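Local structure of polyhedrin (4ZQX) at residues Asp24-Leu29 against His44-Phe49; Ile55-Leu60 against Glu74-Ile79; Trp62-Gly67 against Thr208-Asn213; Ile117-Pro122 against Val172-Ile177. The protein forms the crystalline polyhedra in which cypovirus particles are embedded, and in this crystal form it binds ATP. All blocks are in the same frame, centred on the assembly; numbering follows the deposited sequence.

Contact 1: Asp24-Leu29 against His44-Phe49; sequences DANMEL and HFANPF
Glu28 and His44 show how a side-chain bond can reinforce a strand pair. Glu28 and Ala46 share a face of the sheet, and the His44 ring reaches Glu28 there, with NE2 of His44 donating to Glu28 OE1 at 2.8 Å. The acceptor lies in the ring plane, the N-H points almost straight at it (162°), and carboxylate and imidazole are only 13° from coplanar. Ala46 CB lies 3.5 Å from the same Glu28 OE1.

On the opposite face Met27 can be followed outward. Its CB is 3.6 Å from Asn47 O, the carbonyl that also accepts the Met27 N-H, and CG still lies 4.0 Å from Asn47 O. A bend about the CG-SD bond (chi3 -74°) places Met27 CE 3.5 Å from Asn47 O, with Pro48 O and Phe49 O close by. Leu29 and Phe45, the next pair on this face, lie side by side with Leu29 CD2 3.9 Å from Phe45 CD1.

Past the last bridge Asn26 takes over: its OD1 approaches Pro48 CD at 3.1 Å, while ND2 is bonded to Asp136 of the second subunit. Asn47 OD1 accepts from Phe49 N, an Asx turn just after the strand, and also from Val50 N.

The contact is the open end of the antiparallel hairpin of strands 27-34 and 40-47, fourth and fifth across the six-stranded sheet, between 101-107 and 207-211. Met27, Leu29 and Phe45 pack on Ile51 of strand 50-55 in the neighbouring sheet.

Contact 2: Ile55-Leu60 against Glu74-Ile79; sequences IKSSEL and ELQRSI
Ser57 and Ser58, in the first turn of a short, weakly bonded helix, meet Leu75, Gln76 and Ile79 on one flank of a longer one. In this small helix-helix contact, side-chain ends of the long helix come against Ser57 OG and the Ser58 backbone, with one water between. Just ahead of the serines, Lys56 N donates to Glu59 OE1 at 2.9 Å, linking the residue just before the short helix to the side chain of Glu59. Lys56 NZ reaches Glu72 of the same chain and Glu206 of the third subunit.

At Ser57 the hydroxyl stands between the backbone N and the carbonyl carbon (chi1 60°). OG touches Ile79 CD1 at 3.5 Å, yet its polar partner is the carbonyl of Pro122.

Ser58 meets three residues, one of them through the water. Ser58 N lies 3.6 Å from Ile79 CD1 and donates to the water, 3.3 Å away, which in turn donates a hydrogen bond to Gln76 OE1 at 2.7 Å. Gln76 bends at chi2 (62°), and its NE2 is held by Asn80 in the same helix. Ser58 O then meets the methyl CD1 of Leu75 at 3.5 Å, an apolar cover for a carbonyl.

The short helix 57-60 follows strand 50-55 directly. Its Leu60 packs on strands 40-47 and 173-179, while helix 72-83 packs against it, with Gln76 also on Thr208 of the third subunit and Ile79 on Pro122.

Contact 3: Trp62-Gly67 against Thr208-Asn213; sequences WDIDNG and TQWFDN
An edge-to-face tryptophan pair, Trp62 with Trp210, joins the chain before the small hairpin of strands 64-65 and 68-69 to strand 207-211, an outer strand, within this chain, of the six-stranded sheet. The Trp210 indole presents its five-membered edge to the face of the six-membered ring of Trp62. The pair is offset, with planes 67° apart and centroids separated by 5.5 Å. Trp210 CD1 makes the closest approach, 3.7 Å from Trp62 CZ3.

The same indole edge carries the polar link. Asp63 CG, set between the backbone N and the carbonyl carbon (chi1 52°), brings the carboxylate to it: Trp210 NE1 donates to Asp63 OD1 at 2.9 Å with an N-H angle of 167°, the oxygen lying almost in the ring plane and met on its syn side. Lys41 forms a salt bridge to this OD1, and Gln69 bonds OD2, so both carboxylate oxygens are engaged and the group is fixed against the ring. Tyr73 of the second subunit adds another edge-to-face contact to Trp210.

Ile64 fills the angle between the two indoles. Its CG1 rests 3.6 Å above the plane of Trp62, toward the rim, and its CD1 comes within 3.8 Å of Trp210 NE1.

Contact 4: Ile117-Pro122 against Val172-Ile177; sequences IDIRGP and VSIAVI
Arg120, Gly121 and Ser173 form the tight end of this strand pair. Ser173 OG, turned between its own N and carbonyl carbon (chi1 57°), donates to Gly121 O at 2.7 Å, in the plane of the carbonyl, and presses on Arg120 CB at 3.3 Å. The backbones of Arg120 and Ser173 exchange two hydrogen bonds, the shorter being Arg120 N to Ser173 O at 2.8 Å.

These are strands 116-120 and 173-179 of a three-stranded antiparallel sheet; 173-179 is its middle strand, with 50-55 on the other side. Asp118 and Ala175 form the second hydrogen-bonded pair.

One face packs on Leu102 and Phe104 of strand 101-107. There Ile119 CG2 rests on Val172 CB at 3.8 Å, but the other approaches are slacker: Ile117 CG1 lies 4.2 Å from Val176 CG1, and Ile119 CD1 4.4 Å from Ile174 CG1.

On the opposite face Asp118 is partly exposed, while Asn26, Pro205 and Thr203 of the third subunit pack on Arg120, Ser173 and Ala175. Asp118 OD2 takes a 2.8 Å salt bridge from Arg120 NH1, the oxygen 7° out of the guanidinium plane; Asp136 of the same chain forms a salt bridge with Arg120 NH2, and Arg120 CD spans toward Ala175 CB at 4.0 Å.

Overall arrangement
Along the chain contact 1 closes first; contacts 2 and 3 then interlock, and contact 4 lies wholly between the two segments of contact 3. Contacts 1 and 2 are on opposite sides of the chain's centre, about 26 Å apart between centres, yet Phe45 and Ile55 touch. Contacts 1 and 3 share the six-stranded sheet through neighbouring strands 40-47 and 207-211. Contact 4 belongs to the three-stranded sheet, whose Val176 meets Leu29. Contacts 2 and 4 are closest, about 13 Å between centres, joined by an Ile55-Ile174 backbone hydrogen bond and by Ser57 OG to Pro122 O. Contacts 1 and 3 face the second subunit, 2 and 4 the third, so parts of both sheets and helix 72-83 border other subunits.

Contact 1: Asp24-Leu29 against His44-Phe49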
loop_
_atom_site.group_PDB
_atom_site.type_symbol
_atom_site.label_atom_id
_atom_site.label_comp_id
_atom_site.label_asym_id
_atom_site.label_seq_id
_atom_site.Cartn_x
_atom_site.Cartn_y
_atom_site.Cartn_z
ATOM N N ASP A 24 11.616 -13.685 -12.240
ATOM C CA ASP A 24 11.665 -13.244 -10.839
ATOM C C ASP A 24 12.794 -12.246 -10.524
ATOM O O ASP A 24 12.986 -11.879 -9.362
ATOM C CB ASP A 24 11.688 -14.428 -9.848
ATOM C CG ASP A 24 10.301 -14.784 -9.299
ATOM O OD1 ASP A 24 9.280 -14.133 -9.652
ATOM O OD2 ASP A 24 10.254 -15.739 -8.499
ATOM N N ALA A 25 13.507 -11.775 -11.549
ATOM C CA ALA A 25 14.488 -10.703 -11.358
ATOM C C ALA A 25 13.772 -9.372 -11.443
ATOM O O ALA A 25 12.923 -9.171 -12.314
ATOM C CB ALA A 25 15.584 -10.782 -12.394
ATOM N N ASN A 26 14.088 -8.459 -10.527
ATOM C CA ASN A 26 13.391 -7.186 -10.499
ATOM C C ASN A 26 13.782 -6.210 -11.604
ATOM O O ASN A 26 14.952 -6.065 -11.934
ATOM C CB ASN A 26 13.630 -6.491 -9.159
ATOM C CG ASN A 26 12.800 -7.061 -8.048
ATOM O OD1 ASN A 26 11.672 -7.497 -8.257
ATOM N ND2 ASN A 26 13.352 -7.058 -6.847
ATOM N N MET A 27 12.788 -5.499 -12.123
ATOM C CA MET A 27 13.023 -4.205 -12.767
ATOM C C MET A 27 13.154 -3.186 -11.645
ATOM O O MET A 27 12.578 -3.383 -10.560
ATOM C CB MET A 27 11.863 -3.812 -13.679
ATOM C CG MET A 27 11.622 -4.781 -14.835
ATOM S SD MET A 27 10.069 -4.409 -15.698
ATOM C CE MET A 27 8.895 -5.018 -14.504
ATOM N N GLU A 28 13.914 -2.119 -11.894
ATOM C CA GLU A 28 14.200 -1.118 -10.865
ATOM C C GLU A 28 13.734 0.267 -11.294
ATOM O O GLU A 28 13.946 0.675 -12.442
ATOM C CB GLU A 28 15.704 -1.059 -10.578
ATOM C CG GLU A 28 16.358 -2.397 -10.309
ATOM C CD GLU A 28 15.995 -3.020 -8.970
ATOM O OE1 GLU A 28 15.522 -2.289 -8.084
ATOM O OE2 GLU A 28 16.221 -4.243 -8.802
ATOM N N LEU A 29 13.111 0.993 -10.365
ATOM C CA LEU A 29 12.684 2.376 -10.595
ATOM C C LEU A 29 13.187 3.258 -9.446
ATOM O O LEU A 29 12.915 2.987 -8.279
ATOM C CB LEU A 29 11.153 2.459 -10.666
ATOM C CG LEU A 29 10.507 3.851 -10.658
ATOM C CD1 LEU A 29 10.855 4.643 -11.901
ATOM C CD2 LEU A 29 8.993 3.733 -10.503
ATOM N N HIS A 44 12.474 4.574 -4.214
ATOM C CA HIS A 44 12.814 3.344 -4.934
ATOM C C HIS A 44 11.689 2.316 -4.920
ATOM O O HIS A 44 11.147 2.006 -3.854
ATOM C CB HIS A 44 14.068 2.689 -4.349
ATOM C CG HIS A 44 14.346 1.351 -4.950
ATOM N ND1 HIS A 44 14.040 0.167 -4.314
ATOM C CD2 HIS A 44 14.843 1.009 -6.164
ATOM C CE1 HIS A 44 14.363 -0.848 -5.098
ATOM N NE2 HIS A 44 14.842 -0.364 -6.229
ATOM N N PHE A 45 11.381 1.765 -6.098
ATOM C CA PHE A 45 10.373 0.714 -6.254
ATOM C C PHE A 45 10.972 -0.380 -7.107
ATOM O O PHE A 45 11.790 -0.106 -7.978
ATOM C CB PHE A 45 9.124 1.212 -6.995
ATOM C CG PHE A 45 8.434 2.368 -6.337
ATOM C CD1 PHE A 45 8.842 3.666 -6.595
ATOM C CD2 PHE A 45 7.355 2.162 -5.487
ATOM C CE1 PHE A 45 8.199 4.745 -5.994
ATOM C CE2 PHE A 45 6.713 3.236 -4.879
ATOM C CZ PHE A 45 7.129 4.526 -5.141
ATOM N N ALA A 46 10.532 -1.610 -6.900
ATOM C CA ALA A 46 10.987 -2.728 -7.726
ATOM C C ALA A 46 9.949 -3.834 -7.795
ATOM O O ALA A 46 9.218 -4.076 -6.836
ATOM C CB ALA A 46 12.288 -3.286 -7.172
ATOM N N ASN A 47 9.936 -4.535 -8.925
ATOM C CA ASN A 47 9.129 -5.762 -9.106
ATOM C C ASN A 47 9.566 -6.474 -10.367
ATOM O O ASN A 47 10.078 -5.830 -11.263
ATOM C CB ASN A 47 7.642 -5.416 -9.243
ATOM C CG ASN A 47 6.746 -6.629 -9.083
ATOM O OD1 ASN A 47 6.230 -7.187 -10.060
ATOM N ND2 ASN A 47 6.550 -7.042 -7.841
ATOM N N PRO A 48 9.350 -7.799 -10.457
ATOM C CA PRO A 48 9.752 -8.457 -11.705
ATOM C C PRO A 48 8.733 -8.325 -12.823
ATOM O O PRO A 48 9.112 -8.525 -13.967
ATOM C CB PRO A 48 9.876 -9.943 -11.295
ATOM C CG PRO A 48 9.999 -9.925 -9.797
ATOM C CD PRO A 48 9.105 -8.780 -9.386
ATOM N N PHE A 49 7.471 -8.041 -12.512
ATOM C CA PHE A 49 6.393 -8.149 -13.504
ATOM C C PHE A 49 5.741 -6.809 -13.854
ATOM O O PHE A 49 5.571 -6.476 -15.028
ATOM C CB PHE A 49 5.358 -9.146 -12.980
ATOM C CG PHE A 49 5.962 -10.463 -12.592
ATOM C CD1 PHE A 49 6.490 -11.291 -13.562
ATOM C CD2 PHE A 49 6.041 -10.855 -11.262
ATOM C CE1 PHE A 49 7.067 -12.502 -13.223
ATOM C CE2 PHE A 49 6.610 -12.068 -10.919
ATOM C CZ PHE A 49 7.125 -12.887 -11.900
#

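Contact 2: Ile55-Leu60 against Glu74-Ile79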
loop_
_atom_site.group_PDB
_atom_site.type_symbol
_atom_site.label_atom_id
_atom_site.label_comp_id
_atom_site.label_asym_id
_atom_site.label_seq_id
_atom_site.Cartn_x
_atom_site.Cartn_y
_atom_site.Cartn_z
ATOM N N ILE A 55 2.938 7.840 -5.935
ATOM C CA ILE A 55 3.363 8.830 -4.955
ATOM C C ILE A 55 2.303 9.920 -4.805
ATOM O O ILE A 55 1.902 10.550 -5.785
ATOM C CB ILE A 55 4.711 9.479 -5.358
ATOM C CG1 ILE A 55 5.780 8.400 -5.584
ATOM C CG2 ILE A 55 5.173 10.457 -4.273
ATOM C CD1 ILE A 55 7.132 8.921 -6.055
ATOM N N LYS A 56 1.864 10.134 -3.567
ATOM C CA LYS A 56 0.913 11.185 -3.245
ATOM C C LYS A 56 1.582 12.551 -3.327
ATOM O O LYS A 56 2.797 12.689 -3.144
ATOM C CB LYS A 56 0.387 10.978 -1.823
ATOM C CG LYS A 56 -0.371 9.666 -1.649
ATOM C CD LYS A 56 -0.601 9.282 -0.193
ATOM C CE LYS A 56 -1.523 10.233 0.526
ATOM N NZ LYS A 56 -1.846 9.752 1.903
ATOM N N SER A 57 0.792 13.582 -3.565
ATOM C CA SER A 57 1.355 14.924 -3.614
ATOM C C SER A 57 2.014 15.321 -2.280
ATOM O O SER A 57 3.010 16.038 -2.266
ATOM C CB SER A 57 0.269 15.921 -3.995
ATOM O OG SER A 57 -0.771 15.900 -3.039
ATOM N N SER A 58 1.468 14.855 -1.161
ATOM C CA SER A 58 2.048 15.163 0.159
ATOM C C SER A 58 3.437 14.528 0.365
ATOM O O SER A 58 4.275 15.059 1.095
ATOM C CB SER A 58 1.097 14.739 1.300
ATOM O OG SER A 58 0.882 13.338 1.318
ATOM N N GLU A 59 3.680 13.405 -0.295
ATOM C CA GLU A 59 4.949 12.706 -0.185
ATOM C C GLU A 59 6.025 13.371 -1.037
ATOM O O GLU A 59 7.214 13.195 -0.792
ATOM C CB GLU A 59 4.780 11.230 -0.606
ATOM C CG GLU A 59 3.984 10.398 0.390
ATOM C CD GLU A 59 3.568 9.024 -0.145
ATOM O OE1 GLU A 59 3.277 8.887 -1.350
ATOM O OE2 GLU A 59 3.518 8.078 0.663
ATOM N N LEU A 60 5.600 14.131 -2.044
ATOM C CA LEU A 60 6.530 14.745 -2.989
ATOM C C LEU A 60 7.004 16.111 -2.543
ATOM O O LEU A 60 7.898 16.682 -3.159
ATOM C CB LEU A 60 5.878 14.895 -4.369
ATOM C CG LEU A 60 6.178 13.877 -5.463
ATOM C CD1 LEU A 60 5.530 14.345 -6.761
ATOM C CD2 LEU A 60 7.670 13.648 -5.648
ATOM N N GLU A 74 -0.083 18.927 7.872
ATOM C CA GLU A 74 0.485 20.231 7.535
ATOM C C GLU A 74 0.765 20.366 6.049
ATOM O O GLU A 74 0.518 21.422 5.452
ATOM C CB GLU A 74 1.818 20.426 8.243
ATOM C CG GLU A 74 1.804 20.450 9.718
ATOM C CD GLU A 74 3.233 20.470 10.216
ATOM O OE1 GLU A 74 3.833 21.559 10.183
ATOM O OE2 GLU A 74 3.777 19.397 10.568
ATOM N N LEU A 75 1.329 19.314 5.457
ATOM C CA LEU A 75 1.649 19.354 4.029
ATOM C C LEU A 75 0.377 19.442 3.174
ATOM O O LEU A 75 0.308 20.219 2.219
ATOM C CB LEU A 75 2.470 18.127 3.640
ATOM C CG LEU A 75 3.847 18.092 4.316
ATOM C CD1 LEU A 75 4.489 16.715 4.212
ATOM C CD2 LEU A 75 4.771 19.149 3.714
ATOM N N GLN A 76 -0.627 18.639 3.506
ATOM C CA GLN A 76 -1.852 18.649 2.723
ATOM C C GLN A 76 -2.527 20.007 2.838
ATOM O O GLN A 76 -3.132 20.486 1.875
ATOM C CB GLN A 76 -2.810 17.550 3.160
ATOM C CG GLN A 76 -4.043 17.406 2.253
ATOM C CD GLN A 76 -3.681 17.039 0.825
ATOM O OE1 GLN A 76 -2.854 16.159 0.585
ATOM N NE2 GLN A 76 -4.299 17.716 -0.132
ATOM N N ARG A 77 -2.404 20.648 3.998
ATOM C CA ARG A 77 -2.998 21.976 4.174
ATOM C C ARG A 77 -2.445 22.953 3.135
ATOM O O ARG A 77 -3.198 23.716 2.538
ATOM C CB ARG A 77 -2.748 22.499 5.595
ATOM C CG ARG A 77 -3.429 23.840 5.901
ATOM C CD ARG A 77 -3.332 24.161 7.379
ATOM N NE ARG A 77 -1.942 24.115 7.844
ATOM C CZ ARG A 77 -1.566 23.926 9.108
ATOM N NH1 ARG A 77 -2.475 23.762 10.065
ATOM N NH2 ARG A 77 -0.272 23.895 9.418
ATOM N N SER A 78 -1.136 22.897 2.891
ATOM C CA SER A 78 -0.500 23.793 1.924
ATOM C C SER A 78 -0.899 23.458 0.492
ATOM O O SER A 78 -1.169 24.346 -0.316
ATOM C CB SER A 78 1.029 23.762 2.069
ATOM O OG SER A 78 1.427 24.297 3.324
ATOM N N ILE A 79 -0.942 22.169 0.193
ATOM C CA ILE A 79 -1.347 21.680 -1.124
ATOM C C ILE A 79 -2.790 22.103 -1.483
ATOM O O ILE A 79 -3.085 22.435 -2.637
ATOM C CB ILE A 79 -1.204 20.137 -1.164
ATOM C CG1 ILE A 79 0.280 19.772 -1.178
ATOM C CG2 ILE A 79 -1.918 19.524 -2.383
ATOM C CD1 ILE A 79 0.573 18.316 -0.829
HETATM O O HOH W 1 -1.684 14.103 -0.792
#

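Contact 3: Trp62-Gly67 against Thr208-Asn213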
loop_
_atom_site.group_PDB
_atom_site.type_symbol
_atom_site.label_atom_id
_atom_site.label_comp_id
_atom_site.label_asym_id
_atom_site.label_seq_id
_atom_site.Cartn_x
_atom_site.Cartn_y
_atom_site.Cartn_z
ATOM N N TRP A 62 9.078 18.692 -0.212
ATOM C CA TRP A 62 10.203 18.651 0.702
ATOM C C TRP A 62 9.636 18.892 2.087
ATOM O O TRP A 62 9.054 19.946 2.358
ATOM C CB TRP A 62 11.263 19.696 0.355
ATOM C CG TRP A 62 12.387 19.670 1.313
ATOM C CD1 TRP A 62 12.655 20.578 2.286
ATOM C CD2 TRP A 62 13.392 18.655 1.416
ATOM N NE1 TRP A 62 13.776 20.198 2.991
ATOM C CE2 TRP A 62 14.251 19.024 2.469
ATOM C CE3 TRP A 62 13.657 17.475 0.707
ATOM C CZ2 TRP A 62 15.351 18.248 2.844
ATOM C CZ3 TRP A 62 14.755 16.716 1.070
ATOM C CH2 TRP A 62 15.588 17.105 2.126
ATOM N N ASP A 63 9.800 17.906 2.960
ATOM C CA ASP A 63 9.029 17.843 4.206
ATOM C C ASP A 63 9.838 17.994 5.496
ATOM O O ASP A 63 9.387 17.600 6.579
ATOM C CB ASP A 63 8.195 16.556 4.213
ATOM C CG ASP A 63 9.010 15.311 3.933
ATOM O OD1 ASP A 63 10.144 15.400 3.434
ATOM O OD2 ASP A 63 8.488 14.222 4.212
ATOM N N ILE A 64 11.000 18.622 5.386
ATOM C CA ILE A 64 11.871 18.834 6.538
ATOM C C ILE A 64 11.855 20.303 6.915
ATOM O O ILE A 64 12.053 21.177 6.061
ATOM C CB ILE A 64 13.306 18.372 6.227
ATOM C CG1 ILE A 64 13.282 16.964 5.620
ATOM C CG2 ILE A 64 14.189 18.409 7.477
ATOM C CD1 ILE A 64 12.505 15.916 6.434
ATOM N N ASP A 65 11.629 20.569 8.200
ATOM C CA ASP A 65 11.542 21.928 8.718
ATOM C C ASP A 65 12.364 21.989 9.990
ATOM O O ASP A 65 12.006 21.386 11.002
ATOM C CB ASP A 65 10.081 22.306 8.994
ATOM C CG ASP A 65 9.912 23.756 9.421
ATOM O OD1 ASP A 65 10.740 24.614 9.036
ATOM O OD2 ASP A 65 8.929 24.028 10.143
ATOM N N ASN A 66 13.477 22.717 9.909
ATOM C CA ASN A 66 14.405 22.854 11.023
ATOM C C ASN A 66 14.748 21.499 11.655
ATOM O O ASN A 66 14.707 21.341 12.882
ATOM C CB ASN A 66 13.841 23.831 12.064
ATOM C CG ASN A 66 13.726 25.259 11.529
ATOM O OD1 ASN A 66 14.667 25.789 10.933
ATOM N ND2 ASN A 66 12.565 25.881 11.730
ATOM N N GLY A 67 15.061 20.522 10.811
ATOM C CA GLY A 67 15.532 19.233 11.273
ATOM C C GLY A 67 14.479 18.209 11.642
ATOM O O GLY A 67 14.829 17.085 12.018
ATOM N N THR A 208 12.443 5.301 0.771
ATOM C CA THR A 208 12.508 6.740 0.567
ATOM C C THR A 208 13.745 7.253 1.283
ATOM O O THR A 208 13.983 6.895 2.444
ATOM C CB THR A 208 11.275 7.454 1.168
ATOM O OG1 THR A 208 10.082 6.961 0.550
ATOM C CG2 THR A 208 11.352 8.977 0.984
ATOM N N GLN A 209 14.518 8.099 0.605
ATOM C CA GLN A 209 15.698 8.715 1.217
ATOM C C GLN A 209 15.725 10.206 0.956
ATOM O O GLN A 209 15.216 10.683 -0.061
ATOM C CB GLN A 209 16.983 8.065 0.697
ATOM C CG GLN A 209 17.192 6.639 1.189
ATOM C CD GLN A 209 18.360 5.947 0.492
ATOM O OE1 GLN A 209 18.357 5.776 -0.723
ATOM N NE2 GLN A 209 19.370 5.568 1.256
ATOM N N TRP A 210 16.331 10.924 1.896
ATOM C CA TRP A 210 16.472 12.374 1.853
ATOM C C TRP A 210 17.949 12.713 1.763
ATOM O O TRP A 210 18.753 12.132 2.481
ATOM C CB TRP A 210 15.947 12.992 3.144
ATOM C CG TRP A 210 14.470 12.915 3.345
ATOM C CD1 TRP A 210 13.575 13.924 3.166
ATOM C CD2 TRP A 210 13.720 11.781 3.789
ATOM N NE1 TRP A 210 12.306 13.490 3.464
ATOM C CE2 TRP A 210 12.368 12.175 3.850
ATOM C CE3 TRP A 210 14.056 10.473 4.136
ATOM C CZ2 TRP A 210 11.351 11.311 4.239
ATOM C CZ3 TRP A 210 13.034 9.604 4.526
ATOM C CH2 TRP A 210 11.697 10.035 4.579
ATOM N N PHE A 211 18.305 13.659 0.899
ATOM C CA PHE A 211 19.687 14.124 0.771
ATOM C C PHE A 211 19.718 15.652 0.718
ATOM O O PHE A 211 18.817 16.282 0.154
ATOM C CB PHE A 211 20.331 13.556 -0.496
ATOM C CG PHE A 211 20.305 12.057 -0.572
ATOM C CD1 PHE A 211 21.317 11.296 -0.002
ATOM C CD2 PHE A 211 19.274 11.409 -1.210
ATOM C CE1 PHE A 211 21.290 9.899 -0.077
ATOM C CE2 PHE A 211 19.240 10.017 -1.275
ATOM C CZ PHE A 211 20.250 9.271 -0.707
ATOM N N ASP A 212 20.754 16.254 1.292
ATOM C CA ASP A 212 20.832 17.717 1.312
ATOM C C ASP A 212 21.334 18.302 0.007
ATOM O O ASP A 212 21.096 19.473 -0.280
ATOM C CB ASP A 212 21.688 18.217 2.482
ATOM C CG ASP A 212 20.959 18.118 3.790
ATOM O OD1 ASP A 212 19.946 18.801 3.928
ATOM O OD2 ASP A 212 21.368 17.350 4.670
ATOM N N ASN A 213 22.009 17.485 -0.793
ATOM C CA ASN A 213 22.499 17.924 -2.094
ATOM C C ASN A 213 22.692 16.731 -3.014
ATOM O O ASN A 213 22.723 15.594 -2.565
ATOM C CB ASN A 213 23.788 18.755 -1.959
ATOM C CG ASN A 213 24.924 18.005 -1.255
ATOM O OD1 ASN A 213 25.347 16.926 -1.695
ATOM N ND2 ASN A 213 25.439 18.591 -0.165
#

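Contact 4: Ile117-Pro122 against Val172-Ile177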
loop_
_atom_site.group_PDB
_atom_site.type_symbol
_atom_site.label_atom_id
_atom_site.label_comp_id
_atom_site.label_asym_id
_atom_site.label_seq_id
_atom_site.Cartn_x
_atom_site.Cartn_y
_atom_site.Cartn_z
ATOM N N ILE A 117 4.437 7.014 -17.568
ATOM C CA ILE A 117 4.708 7.942 -16.478
ATOM C C ILE A 117 3.635 9.013 -16.563
ATOM O O ILE A 117 3.587 9.770 -17.522
ATOM C CB ILE A 117 6.110 8.570 -16.594
ATOM C CG1 ILE A 117 7.183 7.473 -16.567
ATOM C CG2 ILE A 117 6.348 9.585 -15.474
ATOM C CD1 ILE A 117 8.579 7.976 -16.912
ATOM N N ASP A 118 2.769 9.051 -15.565
ATOM C CA ASP A 118 1.623 9.945 -15.571
ATOM C C ASP A 118 1.768 10.937 -14.418
ATOM O O ASP A 118 1.749 10.548 -13.249
ATOM C CB ASP A 118 0.358 9.080 -15.436
ATOM C CG ASP A 118 -0.944 9.867 -15.562
ATOM O OD1 ASP A 118 -0.935 11.039 -16.012
ATOM O OD2 ASP A 118 -1.992 9.269 -15.229
ATOM N N ILE A 119 1.944 12.210 -14.761
ATOM C CA ILE A 119 1.996 13.296 -13.785
ATOM C C ILE A 119 0.575 13.811 -13.590
ATOM O O ILE A 119 -0.026 14.363 -14.535
ATOM C CB ILE A 119 2.886 14.429 -14.266
ATOM C CG1 ILE A 119 4.266 13.897 -14.665
ATOM C CG2 ILE A 119 3.012 15.504 -13.186
ATOM C CD1 ILE A 119 4.999 13.171 -13.579
ATOM N N ARG A 120 0.051 13.606 -12.375
ATOM C CA ARG A 120 -1.364 13.830 -12.064
ATOM C C ARG A 120 -1.516 15.028 -11.138
ATOM O O ARG A 120 -0.530 15.568 -10.675
ATOM C CB ARG A 120 -1.988 12.576 -11.430
ATOM C CG ARG A 120 -1.849 11.327 -12.314
ATOM C CD ARG A 120 -2.362 10.072 -11.652
ATOM N NE ARG A 120 -3.817 10.061 -11.473
ATOM C CZ ARG A 120 -4.692 9.689 -12.403
ATOM N NH1 ARG A 120 -4.280 9.304 -13.611
ATOM N NH2 ARG A 120 -5.994 9.695 -12.126
ATOM N N GLY A 121 -2.757 15.443 -10.889
ATOM C CA GLY A 121 -3.027 16.636 -10.109
ATOM C C GLY A 121 -2.773 16.477 -8.627
ATOM O O GLY A 121 -2.437 15.389 -8.136
ATOM N N PRO A 122 -2.935 17.578 -7.888
ATOM C CA PRO A 122 -2.511 17.602 -6.483
ATOM C C PRO A 122 -3.340 16.709 -5.565
ATOM O O PRO A 122 -2.908 16.443 -4.434
ATOM C CB PRO A 122 -2.673 19.074 -6.087
ATOM C CG PRO A 122 -3.507 19.699 -7.155
ATOM C CD PRO A 122 -3.342 18.899 -8.391
ATOM N N VAL A 172 2.149 18.161 -7.638
ATOM C CA VAL A 172 1.656 17.081 -8.482
ATOM C C VAL A 172 1.699 15.773 -7.699
ATOM O O VAL A 172 2.333 15.701 -6.642
ATOM C CB VAL A 172 2.519 16.947 -9.758
ATOM C CG1 VAL A 172 2.460 18.231 -10.555
ATOM C CG2 VAL A 172 3.952 16.592 -9.397
ATOM N N SER A 173 1.014 14.757 -8.227
ATOM C CA SER A 173 1.137 13.374 -7.755
ATOM C C SER A 173 1.620 12.528 -8.933
ATOM O O SER A 173 1.608 12.994 -10.073
ATOM C CB SER A 173 -0.192 12.856 -7.217
ATOM O OG SER A 173 -1.214 12.947 -8.197
ATOM N N ILE A 174 2.071 11.307 -8.661
ATOM C CA ILE A 174 2.739 10.505 -9.681
ATOM C C ILE A 174 2.199 9.094 -9.748
ATOM O O ILE A 174 1.996 8.443 -8.716
ATOM C CB ILE A 174 4.260 10.393 -9.394
ATOM C CG1 ILE A 174 4.922 11.769 -9.402
ATOM C CG2 ILE A 174 4.927 9.496 -10.417
ATOM C CD1 ILE A 174 6.402 11.722 -9.012
ATOM N N ALA A 175 1.979 8.617 -10.967
ATOM C CA ALA A 175 1.689 7.203 -11.199
ATOM C C ALA A 175 2.560 6.678 -12.330
ATOM O O ALA A 175 2.438 7.121 -13.468
ATOM C CB ALA A 175 0.231 7.002 -11.536
ATOM N N VAL A 176 3.434 5.743 -11.988
ATOM C CA VAL A 176 4.342 5.123 -12.937
ATOM C C VAL A 176 3.999 3.644 -12.994
ATOM O O VAL A 176 3.917 2.982 -11.958
ATOM C CB VAL A 176 5.812 5.296 -12.494
ATOM C CG1 VAL A 176 6.773 4.667 -13.505
ATOM C CG2 VAL A 176 6.127 6.740 -12.344
ATOM N N ILE A 177 3.768 3.144 -14.202
ATOM C CA ILE A 177 3.493 1.735 -14.418
ATOM C C ILE A 177 4.560 1.197 -15.355
ATOM O O ILE A 177 4.685 1.696 -16.468
ATOM C CB ILE A 177 2.109 1.542 -15.064
ATOM C CG1 ILE A 177 1.030 2.133 -14.158
ATOM C CG2 ILE A 177 1.818 0.047 -15.285
ATOM C CD1 ILE A 177 -0.344 2.214 -14.780
#